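PfVFT1 (Plasmodium falciparum, PDB 5JKQ) probably binds a small solute between the two lobes of its Venus flytrap fold, as solute-binding proteins do, although its ligand and biological role are not established. Local coordinates at residues Asn190-Glu193 with Asp194-Ser197; Asn97-Gly101 with Phe102-Val106. The protein carries 3 engineered substitutions. All blocks are in the same frame, centred on the assembly; numbering follows the deposited sequence.

Both contacts are helix starts, and they sit on opposite sides of the chain's centre, consistent with one in each lobe of the bi-lobed Venus flytrap architecture. Contact 2 comes first along the chain: 97-106 carries the loop that follows strand 77-83, from the three-stranded parallel sheet, into helix 102-118, and is largely buried. Contact 1, at 190-197, opens helix 192-201 just after strand 175-184 of the larger mixed sheet and lies at the surface. Their centres are 38 Å apart and their nearest atoms about 22 Å, so they do not touch. The two starts also differ in chemistry: an asparagine side chain caps contact 1, whereas a glycine holds the N-cap place in contact 2.

Contact 1: residues Asn190-Glu193 with Asp194-Ser197; sequences NNLE and DLKS
Asn191 closes the open start of helix 192-201 by turning its side chain over onto Asp194. Beyond CB, CG lies between the backbone N and the carbonyl carbon (chi1 51°), and that rotation swings the amide over the first turn. CG comes within 3.2 Å of Asp194 OD2. At the tip the two branches divide the work. OD1 accepts from Asp194 N at 2.6 Å, with the N-H nearly straight at 161°, the N-cap bond proper. ND2 faces the Asp194 carboxylate and gives OD2 a weak, bent bond of 2.8 Å, the amide and carboxylate planes standing 46° apart.

Behind the cap the helix takes up its regular bonding: Leu195 N reaches Asn191 O, Lys196 N reaches Leu192 O at 3.0 Å, and Ser197 N reaches Glu193 O. Lys196 runs extended beyond CG, and the Lys196 and Leu192 side chains cross at a slant, Lys196 CE 3.9 Å from Leu192 CG. The Lys196 chain and Leu195 also pack against helix 212-222 through Phe222. Asp194 thus meets the cap through both its backbone N-H and its carboxylate, and that negative group beside the helix N-terminus would probably be favoured by the helix dipole.

Contact 2: residues Asn97-Gly101 with Phe102-Val106; sequences NPPVG and FWPDV
Gly101 and Asp105 close the first turn of helix 102-118, Gly101 standing at the N-cap and its carbonyl O taking Asp105 N at 3.0 Å. Ahead of it the loop is extended, with a cis peptide bond before Pro98. Gly101 has a positive phi of 112° with psi near 180°, where a CB would press on the carbonyl O of the residue before; lacking one, glycine can turn the chain into the helix. Within this Venus flytrap lobe, the turn leads from the loop after strand 77-83 into the helix.

Two proline rings meet across the turn. Pro99 and Pro104 lie at a slant to each other, Pro99 CB touching Pro104 CG at 3.8 Å, and Tyr94 touches both. Pro104 CG also rests 3.4 Å from Val100 O, while CD sits beside Gly101 O. As the third residue of the helix, Pro104 costs no hydrogen bond there, since a first-turn N has no carbonyl one turn back within the helix.

With CG anti to the backbone N (chi1 173°), the Phe102 ring takes Val106 CG2 over one face, toward its rim, and meets Tyr44, whose OH is also hydrogen-bonded to Trp103 NE1. Asp105 OD2 bonds to His40 NE2. Phe102 CE2 stands 3.9 Å above the plane of the Trp103 ring, over its centre.

Contact 1: residues Asn190-Glu193 with Asp194-Ser197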
# COMPACT_ATOMS: atom_id res chain seq x y z
N ASN A 190 4.92 -14.63 -23.20
CA ASN A 190 5.86 -13.84 -22.41
C ASN A 190 5.39 -12.40 -22.15
O ASN A 190 6.18 -11.55 -21.75
CB ASN A 190 7.23 -13.82 -23.10
CG ASN A 190 7.14 -13.54 -24.58
OD1 ASN A 190 6.98 -12.39 -25.00
ND2 ASN A 190 7.24 -14.59 -25.39
N ASN A 191 4.10 -12.15 -22.36
CA ASN A 191 3.53 -10.85 -22.02
C ASN A 191 2.05 -10.96 -21.68
O ASN A 191 1.42 -11.99 -21.90
CB ASN A 191 3.73 -9.85 -23.17
CG ASN A 191 3.27 -10.38 -24.51
OD1 ASN A 191 2.07 -10.52 -24.76
ND2 ASN A 191 4.22 -10.68 -25.39
N LEU A 192 1.52 -9.87 -21.12
CA LEU A 192 0.13 -9.82 -20.69
C LEU A 192 -0.83 -9.95 -21.88
O LEU A 192 -1.92 -10.49 -21.74
CB LEU A 192 -0.13 -8.52 -19.94
CG LEU A 192 -1.51 -8.33 -19.31
CD1 LEU A 192 -1.82 -9.43 -18.30
CD2 LEU A 192 -1.61 -6.96 -18.65
N GLU A 193 -0.40 -9.46 -23.04
CA GLU A 193 -1.22 -9.50 -24.24
C GLU A 193 -1.39 -10.92 -24.76
O GLU A 193 -2.51 -11.34 -25.07
CB GLU A 193 -0.61 -8.62 -25.33
CG GLU A 193 -1.41 -8.58 -26.63
CD GLU A 193 -2.76 -7.92 -26.48
OE1 GLU A 193 -3.00 -7.26 -25.44
OE2 GLU A 193 -3.60 -8.05 -27.40
N ASP A 194 -0.29 -11.66 -24.85
CA ASP A 194 -0.33 -13.05 -25.29
C ASP A 194 -1.13 -13.89 -24.30
O ASP A 194 -1.83 -14.83 -24.69
CB ASP A 194 1.08 -13.63 -25.44
CG ASP A 194 1.85 -13.02 -26.59
OD1 ASP A 194 1.22 -12.62 -27.59
OD2 ASP A 194 3.09 -12.95 -26.49
N LEU A 195 -1.03 -13.55 -23.02
CA LEU A 195 -1.75 -14.26 -21.97
C LEU A 195 -3.25 -14.08 -22.14
O LEU A 195 -4.01 -15.04 -22.07
CB LEU A 195 -1.31 -13.76 -20.59
CG LEU A 195 -2.00 -14.40 -19.38
CD1 LEU A 195 -1.73 -15.89 -19.30
CD2 LEU A 195 -1.57 -13.70 -18.10
N LYS A 196 -3.68 -12.83 -22.37
CA LYS A 196 -5.09 -12.53 -22.59
C LYS A 196 -5.68 -13.36 -23.72
O LYS A 196 -6.76 -13.93 -23.59
CB LYS A 196 -5.28 -11.04 -22.92
CG LYS A 196 -5.21 -10.12 -21.71
CD LYS A 196 -5.45 -8.67 -22.14
CE LYS A 196 -4.94 -7.69 -21.10
NZ LYS A 196 -5.06 -6.28 -21.57
N SER A 197 -4.96 -13.42 -24.84
CA SER A 197 -5.39 -14.22 -25.98
C SER A 197 -5.57 -15.68 -25.59
O SER A 197 -6.58 -16.29 -25.92
CB SER A 197 -4.38 -14.10 -27.13
OG SER A 197 -4.32 -12.78 -27.62

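Contact 2: residues Asn97-Gly101 with Phe102-Val106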
# COMPACT_ATOMS: atom_id res chain seq x y z
N ASN A 97 8.47 -1.45 19.37
CA ASN A 97 7.91 -0.10 19.29
C ASN A 97 8.90 0.89 19.91
O ASN A 97 9.20 0.80 21.10
CB ASN A 97 6.57 -0.04 20.01
CG ASN A 97 5.77 1.21 19.67
OD1 ASN A 97 6.34 2.28 19.44
ND2 ASN A 97 4.46 1.07 19.61
N PRO A 98 9.39 1.86 19.11
CA PRO A 98 9.05 2.18 17.72
C PRO A 98 9.52 1.12 16.72
O PRO A 98 10.58 0.52 16.93
CB PRO A 98 9.76 3.50 17.48
CG PRO A 98 10.95 3.44 18.36
CD PRO A 98 10.49 2.72 19.60
N PRO A 99 8.76 0.90 15.64
CA PRO A 99 9.13 -0.11 14.65
C PRO A 99 10.31 0.32 13.78
O PRO A 99 10.67 1.50 13.77
CB PRO A 99 7.86 -0.24 13.80
CG PRO A 99 7.21 1.09 13.90
CD PRO A 99 7.50 1.59 15.29
N VAL A 100 10.89 -0.63 13.07
CA VAL A 100 12.01 -0.37 12.16
C VAL A 100 11.72 -0.98 10.80
O VAL A 100 10.82 -1.81 10.65
CB VAL A 100 13.33 -0.95 12.72
CG1 VAL A 100 13.77 -0.18 13.95
CG2 VAL A 100 13.19 -2.43 13.03
N GLY A 101 12.50 -0.57 9.80
CA GLY A 101 12.34 -1.06 8.44
C GLY A 101 11.83 0.02 7.51
O GLY A 101 11.71 1.18 7.89
N PHE A 102 11.53 -0.38 6.28
CA PHE A 102 11.16 0.56 5.23
C PHE A 102 9.90 1.36 5.55
O PHE A 102 9.94 2.59 5.60
CB PHE A 102 10.97 -0.17 3.90
CG PHE A 102 10.43 0.70 2.81
CD1 PHE A 102 11.24 1.63 2.18
CD2 PHE A 102 9.10 0.59 2.41
CE1 PHE A 102 10.74 2.43 1.17
CE2 PHE A 102 8.60 1.39 1.40
CZ PHE A 102 9.42 2.31 0.78
N TRP A 103 8.79 0.66 5.77
CA TRP A 103 7.50 1.32 5.94
C TRP A 103 7.49 2.28 7.14
O TRP A 103 6.96 3.38 7.03
CB TRP A 103 6.39 0.28 6.07
CG TRP A 103 6.00 -0.29 4.75
CD1 TRP A 103 6.16 -1.57 4.33
CD2 TRP A 103 5.40 0.42 3.66
NE1 TRP A 103 5.69 -1.71 3.04
CE2 TRP A 103 5.22 -0.50 2.61
CE3 TRP A 103 4.99 1.75 3.47
CZ2 TRP A 103 4.65 -0.15 1.39
CZ3 TRP A 103 4.42 2.10 2.25
CH2 TRP A 103 4.26 1.15 1.23
N PRO A 104 8.07 1.86 8.28
CA PRO A 104 8.24 2.83 9.37
C PRO A 104 9.09 4.03 8.95
O PRO A 104 8.74 5.17 9.27
CB PRO A 104 8.94 2.02 10.46
CG PRO A 104 8.51 0.63 10.21
CD PRO A 104 8.39 0.49 8.72
N ASP A 105 10.18 3.78 8.23
CA ASP A 105 11.06 4.85 7.77
C ASP A 105 10.33 5.80 6.82
O ASP A 105 10.61 7.00 6.81
CB ASP A 105 12.30 4.29 7.07
CG ASP A 105 13.41 3.91 8.04
OD1 ASP A 105 13.36 4.33 9.21
OD2 ASP A 105 14.34 3.20 7.61
N VAL A 106 9.41 5.27 6.03
CA VAL A 106 8.60 6.09 5.14
C VAL A 106 7.75 7.06 5.95
O VAL A 106 7.67 8.25 5.63
CB VAL A 106 7.68 5.22 4.24
CG1 VAL A 106 6.60 6.07 3.54
CG2 VAL A 106 8.50 4.47 3.21